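Hypothetical protein (Deinococcus radiodurans, PDB 1U5K) probably takes part in DNA repair and in recombination by the RecF pathway, and carries a bound zinc ion. Local coordinates at residues 133-138 with 199-204. Sequence-based numbering, arbitrary orientation.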
ATOM      1  N   ALA A 133       7.978 -11.762 -14.518  1.00 23.38           N
ATOM      2  CA  ALA A 133       8.106 -10.923 -13.328  1.00 22.60           C
ATOM      3  C   ALA A 133       8.882 -11.609 -12.211  1.00 23.03           C
ATOM      4  O   ALA A 133       9.707 -10.954 -11.579  1.00 22.83           O
ATOM      5  CB  ALA A 133       6.736 -10.455 -12.842  1.00 23.07           C
ATOM      6  N   LEU A 134       8.657 -12.901 -11.978  1.00 22.17           N
ATOM      7  CA  LEU A 134       9.453 -13.671 -11.036  1.00 22.41           C
ATOM      8  C   LEU A 134      10.935 -13.596 -11.368  1.00 22.60           C
ATOM      9  O   LEU A 134      11.776 -13.257 -10.534  1.00 22.26           O
ATOM     10  CB  LEU A 134       9.012 -15.130 -10.901  1.00 23.02           C
ATOM     11  CG  LEU A 134       7.963 -15.353  -9.829  1.00 23.56           C
ATOM     12  CD1 LEU A 134       7.425 -16.754  -9.954  1.00 24.21           C
ATOM     13  CD2 LEU A 134       8.426 -15.026  -8.398  1.00 25.01           C
ATOM     14  N   VAL A 135      11.247 -13.881 -12.622  1.00 22.79           N
ATOM     15  CA  VAL A 135      12.624 -13.947 -13.075  1.00 23.12           C
ATOM     16  C   VAL A 135      13.320 -12.600 -12.951  1.00 23.53           C
ATOM     17  O   VAL A 135      14.432 -12.525 -12.446  1.00 23.82           O
ATOM     18  CB  VAL A 135      12.711 -14.492 -14.510  1.00 23.16           C
ATOM     19  CG1 VAL A 135      14.089 -14.286 -15.083  1.00 23.99           C
ATOM     20  CG2 VAL A 135      12.340 -15.950 -14.490  1.00 25.08           C
ATOM     21  N   MET A 136      12.630 -11.546 -13.370  1.00 23.81           N
ATOM     22  CA  MET A 136      13.187 -10.211 -13.459  1.00 23.84           C
ATOM     23  C   MET A 136      13.320  -9.605 -12.065  1.00 23.61           C
ATOM     24  O   MET A 136      14.321  -8.969 -11.746  1.00 23.08           O
ATOM     25  CB  MET A 136      12.305  -9.343 -14.360  1.00 24.79           C
ATOM     26  CG  MET A 136      12.309  -9.833 -15.811  1.00 29.29           C
ATOM     27  SD  MET A 136      13.927  -9.776 -16.552  1.00 39.59           S
ATOM     28  CE  MET A 136      14.007  -8.184 -16.968  1.00 40.70           C
ATOM     29  N   SER A 137      12.330  -9.845 -11.217  1.00 22.86           N
ATOM     30  CA  SER A 137      12.415  -9.360  -9.850  1.00 24.61           C
ATOM     31  C   SER A 137      13.602  -9.977  -9.082  1.00 24.78           C
ATOM     32  O   SER A 137      14.393  -9.259  -8.445  1.00 23.26           O
ATOM     33  CB  SER A 137      11.003  -9.395  -9.233  1.00 25.15           C
ATOM     34  OG  SER A 137      10.738 -10.712  -8.800  1.00 33.08           O
ATOM     35  N   TYR A 138      13.841 -11.279  -9.231  1.00 23.64           N
ATOM     36  CA  TYR A 138      15.000 -11.918  -8.610  1.00 23.50           C
ATOM     37  C   TYR A 138      16.318 -11.437  -9.217  1.00 23.61           C
ATOM     38  O   TYR A 138      17.287 -11.144  -8.504  1.00 23.90           O
ATOM     39  CB  TYR A 138      14.893 -13.448  -8.650  1.00 23.23           C
ATOM     40  CG  TYR A 138      14.155 -14.087  -7.511  1.00 21.09           C
ATOM     41  CD1 TYR A 138      12.771 -14.138  -7.507  1.00 20.82           C
ATOM     42  CD2 TYR A 138      14.835 -14.633  -6.411  1.00 23.93           C
ATOM     43  CE1 TYR A 138      12.100 -14.710  -6.448  1.00 20.25           C
ATOM     44  CE2 TYR A 138      14.167 -15.249  -5.367  1.00 24.01           C
ATOM     45  CZ  TYR A 138      12.786 -15.276  -5.386  1.00 21.67           C
ATOM     46  OH  TYR A 138      12.049 -15.867  -4.385  1.00 22.78           O
ATOM     47  N   ARG A 199      17.326 -14.890 -20.200  1.00 30.97           N
ATOM     48  CA  ARG A 199      16.971 -15.797 -21.282  1.00 30.98           C
ATOM     49  C   ARG A 199      16.968 -17.260 -20.856  1.00 30.40           C
ATOM     50  O   ARG A 199      15.976 -17.956 -21.025  1.00 31.58           O
ATOM     51  CB  ARG A 199      17.929 -15.602 -22.448  1.00 32.74           C
ATOM     52  CG  ARG A 199      17.506 -16.358 -23.684  1.00 32.63           C
ATOM     53  CD  ARG A 199      18.129 -15.677 -24.862  1.00 35.96           C
ATOM     54  NE  ARG A 199      17.893 -16.465 -26.056  1.00 36.68           N
ATOM     55  CZ  ARG A 199      18.420 -16.157 -27.230  1.00 36.51           C
ATOM     56  NH1 ARG A 199      19.189 -15.083 -27.356  1.00 34.20           N
ATOM     57  NH2 ARG A 199      18.128 -16.921 -28.268  1.00 35.29           N
ATOM     58  N   ALA A 200      18.041 -17.718 -20.227  1.00 30.84           N
ATOM     59  CA  ALA A 200      18.111 -19.060 -19.658  1.00 31.02           C
ATOM     60  C   ALA A 200      16.968 -19.375 -18.698  1.00 31.45           C
ATOM     61  O   ALA A 200      16.347 -20.432 -18.800  1.00 32.52           O
ATOM     62  CB  ALA A 200      19.455 -19.262 -18.968  1.00 31.67           C
ATOM     63  N   SER A 201      16.654 -18.469 -17.778  1.00 30.89           N
ATOM     64  CA  SER A 201      15.550 -18.681 -16.847  1.00 30.29           C
ATOM     65  C   SER A 201      14.165 -18.753 -17.481  1.00 30.71           C
ATOM     66  O   SER A 201      13.327 -19.537 -17.039  1.00 29.35           O
ATOM     67  CB  SER A 201      15.565 -17.603 -15.762  1.00 30.71           C
ATOM     68  OG  SER A 201      16.638 -17.826 -14.872  1.00 26.56           O
ATOM     69  N   PHE A 202      13.921 -17.945 -18.506  1.00 33.28           N
ATOM     70  CA  PHE A 202      12.651 -17.957 -19.228  1.00 35.00           C
ATOM     71  C   PHE A 202      12.372 -19.324 -19.847  1.00 36.97           C
ATOM     72  O   PHE A 202      11.217 -19.682 -20.081  1.00 36.49           O
ATOM     73  CB  PHE A 202      12.611 -16.931 -20.367  1.00 34.57           C
ATOM     74  CG  PHE A 202      12.521 -15.491 -19.948  1.00 33.63           C
ATOM     75  CD1 PHE A 202      12.699 -14.507 -20.905  1.00 32.41           C
ATOM     76  CD2 PHE A 202      12.286 -15.099 -18.638  1.00 33.87           C
ATOM     77  CE1 PHE A 202      12.642 -13.163 -20.579  1.00 37.08           C
ATOM     78  CE2 PHE A 202      12.221 -13.763 -18.307  1.00 35.21           C
ATOM     79  CZ  PHE A 202      12.377 -12.780 -19.267  1.00 36.04           C
ATOM     80  N   GLU A 203      13.429 -20.074 -20.130  1.00 40.22           N
ATOM     81  CA  GLU A 203      13.299 -21.387 -20.747  1.00 43.28           C
ATOM     82  C   GLU A 203      12.989 -22.460 -19.707  1.00 43.81           C
ATOM     83  O   GLU A 203      12.490 -23.531 -20.043  1.00 43.98           O
ATOM     84  CB  GLU A 203      14.539 -21.685 -21.602  1.00 44.73           C
ATOM     85  CG  GLU A 203      15.513 -22.648 -20.939  1.00 51.16           C
ATOM     86  CD  GLU A 203      16.987 -22.366 -21.184  1.00 58.59           C
ATOM     87  OE1 GLU A 203      17.361 -21.893 -22.288  1.00 63.53           O
ATOM     88  OE2 GLU A 203      17.764 -22.653 -20.240  1.00 60.53           O
ATOM     89  N   GLN A 204      13.222 -22.177 -18.426  1.00 44.39           N
ATOM     90  CA  GLN A 204      12.929 -23.142 -17.374  1.00 43.87           C
ATOM     91  C   GLN A 204      11.877 -22.695 -16.373  1.00 42.26           C
ATOM     92  O   GLN A 204      12.189 -22.604 -15.183  1.00 42.19           O
ATOM     93  CB  GLN A 204      14.206 -23.448 -16.585  1.00 45.29           C
ATOM     94  CG  GLN A 204      15.446 -23.697 -17.426  1.00 50.57           C
ATOM     95  CD  GLN A 204      16.314 -24.838 -16.914  1.00 58.67           C
ATOM     96  OE1 GLN A 204      15.961 -25.526 -15.950  1.00 63.72           O
ATOM     97  NE2 GLN A 204      17.451 -25.051 -17.573  1.00 61.85           N
TER
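Val135 meets Ser201 and Phe202 where two helices of the helical C-terminal part of RecO, 129-141 and the short 198-203, pack in a roughly antiparallel sense, their local axes 10.0 Å apart at an angle of 146°. Val135 points at the partner helix and touches it with both methyl groups. The backbones come nearest here, with Val135 CA 6.7 Å from Ser201 CA, so a short branched residue suits one side and a small serine the other. Ser201 offers its CB, 3.7 Å from Val135 CG1, while its carbonyl O accepts a hydrogen bond from the indole NE1 of Trp131, one turn before Val135. With CG anti to its carbonyl carbon (chi1 -72°), the ring of Phe202 swings over to helix 129-141, and its CD2-CE2 side meets Val135 obliquely; a long, flat side chain suits this place because it can touch both Val135 and Met136. Met136, whose long unbranched chain can bend to the ring, brings SD to 4.3 Å from Phe202 CZ, while also resting on helix 110-125. With an alanine in place of Phe202, a gap is likely to open beside Val135 CG1 and CB, and the Met136 sulfur would lose this ring. Between the two segments cohesion is apolar, with no hydrogen bond crossing; on the ring itself the nearest touch is Phe202 CE2 against Val135 CG1, at 3.8 Å.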